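Dihydroorotase (Saccharomyces cerevisiae, PDB 7CA0) catalyses the reversible, zinc-dependent interconversion of N-carbamoyl-L-aspartate and dihydroorotate, the third step of de novo pyrimidine biosynthesis. Local coordinates at residues Asp12-Val17 with Tyr39-Leu44. Numbering follows the deposited sequence.
Sequences DMHVHV and YIMPNL. With ZN (zinc ion), chain E; FOT (5-fluoro-2,6-dioxo-1,2,3,6-tetrahydropyrimidine-4-carboxylic acid), chain G.
Three backbone hydrogen bonds join 12-15 to 39-41, with Val-15 and Ile-40 paired in parallel: Tyr-39 N gives to Asp-12 O, Val-15 N to Tyr-39 O, and Met-41 N to Val-15 O (2.9 Å, N-H...O 156°). Met-13 sits where segment 12-17 turns a corner; there Asp-12 OD1, also held by Ser-257 N, accepts from His-14 N in an Asx turn.

One of the two zinc ions is bound by NE2 of His-14 and His-16, each at 2.1 Å, with Asp-258; a hydrogen bond between His-14 ND1 and Glu-179 OE1 helps fix that ring's rotation. Unbranched and flexible, Met-41 serves both imidazoles: bent at chi2 (-55°), it lays CE over the His-14 face, 3.5 Å from the centroid, and CB over a face of His-16. Bound 5-fluoroorotate (FOT) lies over the opposite face.

The Asn-43 amide both accepts weakly from His-16 ND1 at OD1 (2.9 Å, 123°) and donates from ND2 to FOT O2 (2.6 Å) and Thr-106 O.

Ile-40 CD1 meets Val-15 CG1 (3.7 Å) and Val-17 CG2; beta-branched Val-15 and Ile-40 suit extended strands, and Ile-40 also meets helix 51-64. The HxH metal motif at the C-terminal end of the first barrel strand, His-16 just past it, is characteristic of amidohydrolase TIM barrels.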
ATOM      1  N   ASP A  12      10.734   4.640  25.573  1.00 47.58           N
ATOM      2  CA  ASP A  12      10.000   4.729  24.319  1.00 49.90           C
ATOM      3  C   ASP A  12       9.925   6.209  23.954  1.00 52.86           C
ATOM      4  O   ASP A  12       9.098   6.950  24.497  1.00 52.68           O
ATOM      5  CB  ASP A  12       8.609   4.127  24.443  1.00 40.97           C
ATOM      6  CG  ASP A  12       7.848   4.153  23.128  1.00 49.88           C
ATOM      7  OD1 ASP A  12       8.336   4.754  22.141  1.00 46.18           O
ATOM      8  OD2 ASP A  12       6.734   3.580  23.099  1.00 53.78           O
ATOM      9  N   MET A  13      10.767   6.628  23.019  1.00 53.41           N
ATOM     10  CA  MET A  13      10.878   8.061  22.673  1.00 47.41           C
ATOM     11  C   MET A  13       9.936   8.508  21.546  1.00 52.96           C
ATOM     12  O   MET A  13      10.219   9.527  20.942  1.00 57.31           O
ATOM     13  CB  MET A  13      12.340   8.395  22.381  1.00 49.40           C
ATOM     14  CG  MET A  13      13.238   8.188  23.595  1.00 51.63           C
ATOM     15  SD  MET A  13      12.551   8.785  25.157  1.00 56.13           S
ATOM     16  CE  MET A  13      14.028   9.194  26.069  1.00 64.46           C
ATOM     17  N   HIS A  14       8.853   7.783  21.286  1.00 50.84           N
ATOM     18  CA  HIS A  14       7.852   8.220  20.300  1.00 45.97           C
ATOM     19  C   HIS A  14       6.504   7.582  20.668  1.00 47.97           C
ATOM     20  O   HIS A  14       6.224   6.453  20.266  1.00 45.90           O
ATOM     21  CB  HIS A  14       8.273   7.849  18.891  1.00 48.69           C
ATOM     22  CG  HIS A  14       7.542   8.599  17.819  1.00 49.62           C
ATOM     23  ND1 HIS A  14       8.192   9.275  16.810  1.00 47.08           N
ATOM     24  CD2 HIS A  14       6.218   8.780  17.599  1.00 45.24           C
ATOM     25  CE1 HIS A  14       7.301   9.839  16.014  1.00 47.71           C
ATOM     26  NE2 HIS A  14       6.096   9.555  16.469  1.00 49.80           N
ATOM     27  N   VAL A  15       5.682   8.324  21.418  1.00 45.56           N
ATOM     28  CA  VAL A  15       4.439   7.815  21.990  1.00 39.98           C
ATOM     29  C   VAL A  15       3.293   8.750  21.634  1.00 49.17           C
ATOM     30  O   VAL A  15       3.434   9.975  21.721  1.00 48.67           O
ATOM     31  CB  VAL A  15       4.548   7.660  23.527  1.00 51.75           C
ATOM     32  CG1 VAL A  15       3.169   7.416  24.157  1.00 49.83           C
ATOM     33  CG2 VAL A  15       5.491   6.511  23.891  1.00 44.59           C
ATOM     34  N   HIS A  16       2.159   8.177  21.222  1.00 45.91           N
ATOM     35  CA  HIS A  16       0.910   8.904  21.067  1.00 43.44           C
ATOM     36  C   HIS A  16      -0.133   8.376  22.031  1.00 47.95           C
ATOM     37  O   HIS A  16      -0.430   7.177  22.027  1.00 50.00           O
ATOM     38  CB  HIS A  16       0.376   8.787  19.641  1.00 51.23           C
ATOM     39  CG  HIS A  16       1.255   9.425  18.620  1.00 49.66           C
ATOM     40  ND1 HIS A  16       1.029  10.696  18.141  1.00 49.04           N
ATOM     41  CD2 HIS A  16       2.373   8.980  18.001  1.00 50.80           C
ATOM     42  CE1 HIS A  16       1.972  11.009  17.270  1.00 49.49           C
ATOM     43  NE2 HIS A  16       2.797   9.984  17.162  1.00 49.29           N
ATOM     44  N   VAL A  17      -0.699   9.241  22.870  1.00 49.63           N
ATOM     45  CA  VAL A  17      -1.692   8.729  23.858  1.00 49.31           C
ATOM     46  C   VAL A  17      -3.040   9.423  23.706  1.00 49.61           C
ATOM     47  O   VAL A  17      -3.874   9.222  24.561  1.00 61.01           O
ATOM     48  CB  VAL A  17      -1.194   8.912  25.303  1.00 30.00           C
ATOM     49  CG1 VAL A  17      -2.269   8.494  26.295  1.00 30.00           C
ATOM     50  CG2 VAL A  17       0.086   8.122  25.529  1.00 30.00           C
ATOM     51  N   TYR A  39       8.298   9.638  25.647  1.00 49.38           N
ATOM     52  CA  TYR A  39       8.250  10.958  25.010  1.00 52.86           C
ATOM     53  C   TYR A  39       6.893  11.153  24.329  1.00 54.41           C
ATOM     54  O   TYR A  39       6.574  10.434  23.376  1.00 56.62           O
ATOM     55  CB  TYR A  39       9.380  11.101  23.994  1.00 52.54           C
ATOM     56  CG  TYR A  39       9.506  12.492  23.431  1.00 55.32           C
ATOM     57  CD1 TYR A  39       9.893  13.556  24.232  1.00 58.36           C
ATOM     58  CD2 TYR A  39       9.222  12.748  22.099  1.00 57.69           C
ATOM     59  CE1 TYR A  39      10.001  14.838  23.720  1.00 56.93           C
ATOM     60  CE2 TYR A  39       9.329  14.031  21.573  1.00 53.75           C
ATOM     61  CZ  TYR A  39       9.719  15.070  22.387  1.00 56.15           C
ATOM     62  OH  TYR A  39       9.827  16.347  21.873  1.00 60.63           O
ATOM     63  N   ILE A  40       6.111  12.133  24.798  1.00 48.40           N
ATOM     64  CA  ILE A  40       4.707  12.284  24.402  1.00 56.97           C
ATOM     65  C   ILE A  40       4.572  13.269  23.236  1.00 53.65           C
ATOM     66  O   ILE A  40       5.004  14.421  23.329  1.00 55.78           O
ATOM     67  CB  ILE A  40       3.843  12.723  25.599  1.00 53.41           C
ATOM     68  CG1 ILE A  40       3.934  11.692  26.721  1.00 54.36           C
ATOM     69  CG2 ILE A  40       2.393  12.848  25.206  1.00 42.24           C
ATOM     70  CD1 ILE A  40       3.329  10.352  26.358  1.00 52.08           C
ATOM     71  N   MET A  41       3.947  12.816  22.132  1.00 50.88           N
ATOM     72  CA  MET A  41       3.821  13.613  20.923  1.00 48.70           C
ATOM     73  C   MET A  41       2.608  14.543  20.994  1.00 47.44           C
ATOM     74  O   MET A  41       1.659  14.270  21.731  1.00 48.93           O
ATOM     75  CB  MET A  41       3.723  12.704  19.700  1.00 51.43           C
ATOM     76  CG  MET A  41       5.033  11.983  19.334  1.00 52.79           C
ATOM     77  SD  MET A  41       6.369  13.156  19.105  1.00 52.01           S
ATOM     78  CE  MET A  41       7.829  12.173  18.747  1.00 43.23           C
ATOM     79  N   PRO A  42       2.646  15.669  20.273  1.00 53.32           N
ATOM     80  CA  PRO A  42       1.663  16.757  20.458  1.00 52.71           C
ATOM     81  C   PRO A  42       0.524  16.877  19.432  1.00 52.42           C
ATOM     82  O   PRO A  42      -0.202  17.884  19.470  1.00 46.54           O
ATOM     83  CB  PRO A  42       2.565  17.991  20.359  1.00 49.69           C
ATOM     84  CG  PRO A  42       3.539  17.608  19.254  1.00 50.83           C
ATOM     85  CD  PRO A  42       3.797  16.112  19.455  1.00 51.68           C
ATOM     86  N   ASN A  43       0.342  15.933  18.513  1.00 48.61           N
ATOM     87  CA  ASN A  43      -0.598  16.132  17.411  1.00 48.37           C
ATOM     88  C   ASN A  43      -2.032  15.791  17.837  1.00 52.37           C
ATOM     89  O   ASN A  43      -2.714  14.953  17.252  1.00 57.40           O
ATOM     90  CB  ASN A  43      -0.157  15.322  16.198  1.00 48.73           C
ATOM     91  CG  ASN A  43      -0.109  13.826  16.481  1.00 51.41           C
ATOM     92  OD1 ASN A  43       0.033  13.416  17.631  1.00 51.28           O
ATOM     93  ND2 ASN A  43      -0.252  13.005  15.435  1.00 44.84           N
ATOM     94  N   LEU A  44      -2.489  16.477  18.879  1.00 54.63           N
ATOM     95  CA  LEU A  44      -3.886  16.455  19.274  1.00 51.32           C
ATOM     96  C   LEU A  44      -4.682  17.444  18.420  1.00 60.21           C
ATOM     97  O   LEU A  44      -4.127  18.232  17.637  1.00 58.40           O
ATOM     98  CB  LEU A  44      -4.052  16.808  20.751  1.00 54.76           C
ATOM     99  CG  LEU A  44      -3.096  16.287  21.809  1.00 52.35           C
ATOM    100  CD1 LEU A  44      -3.577  16.754  23.173  1.00 55.63           C
ATOM    101  CD2 LEU A  44      -3.038  14.780  21.749  1.00 52.11           C
TER
HETATM  102 ZN    ZN E 401       4.164   9.513  15.694  1.00 60.93          ZN
HETATM  103  C2  FOT G 403      -0.493   9.864  15.057  0.77 48.59           C
HETATM  104  C6  FOT G 403      -1.084   8.213  13.655  0.77 53.79           C
HETATM  105  C5  FOT G 403       0.193   8.237  13.075  0.77 49.45           C
HETATM  106  O2  FOT G 403      -0.838  10.563  15.928  0.77 56.91           O
HETATM  107  N3  FOT G 403       0.787   9.977  14.574  0.77 52.99           N
HETATM  108  N1  FOT G 403      -1.432   9.005  14.623  0.77 43.24           N
HETATM  109  O6  FOT G 403      -1.973   7.494  13.361  0.77 58.46           O
HETATM  110  F5  FOT G 403       0.582   7.403  12.069  0.77 51.04           F
HETATM  111  C4  FOT G 403       1.182   9.197  13.590  0.77 51.62           C
HETATM  112  C41 FOT G 403       2.608   9.295  13.004  0.77 47.84           C
HETATM  113  O42 FOT G 403       3.289  10.337  13.094  0.77 50.99           O
HETATM  114  O41 FOT G 403       3.157   8.341  12.409  0.77 52.80           O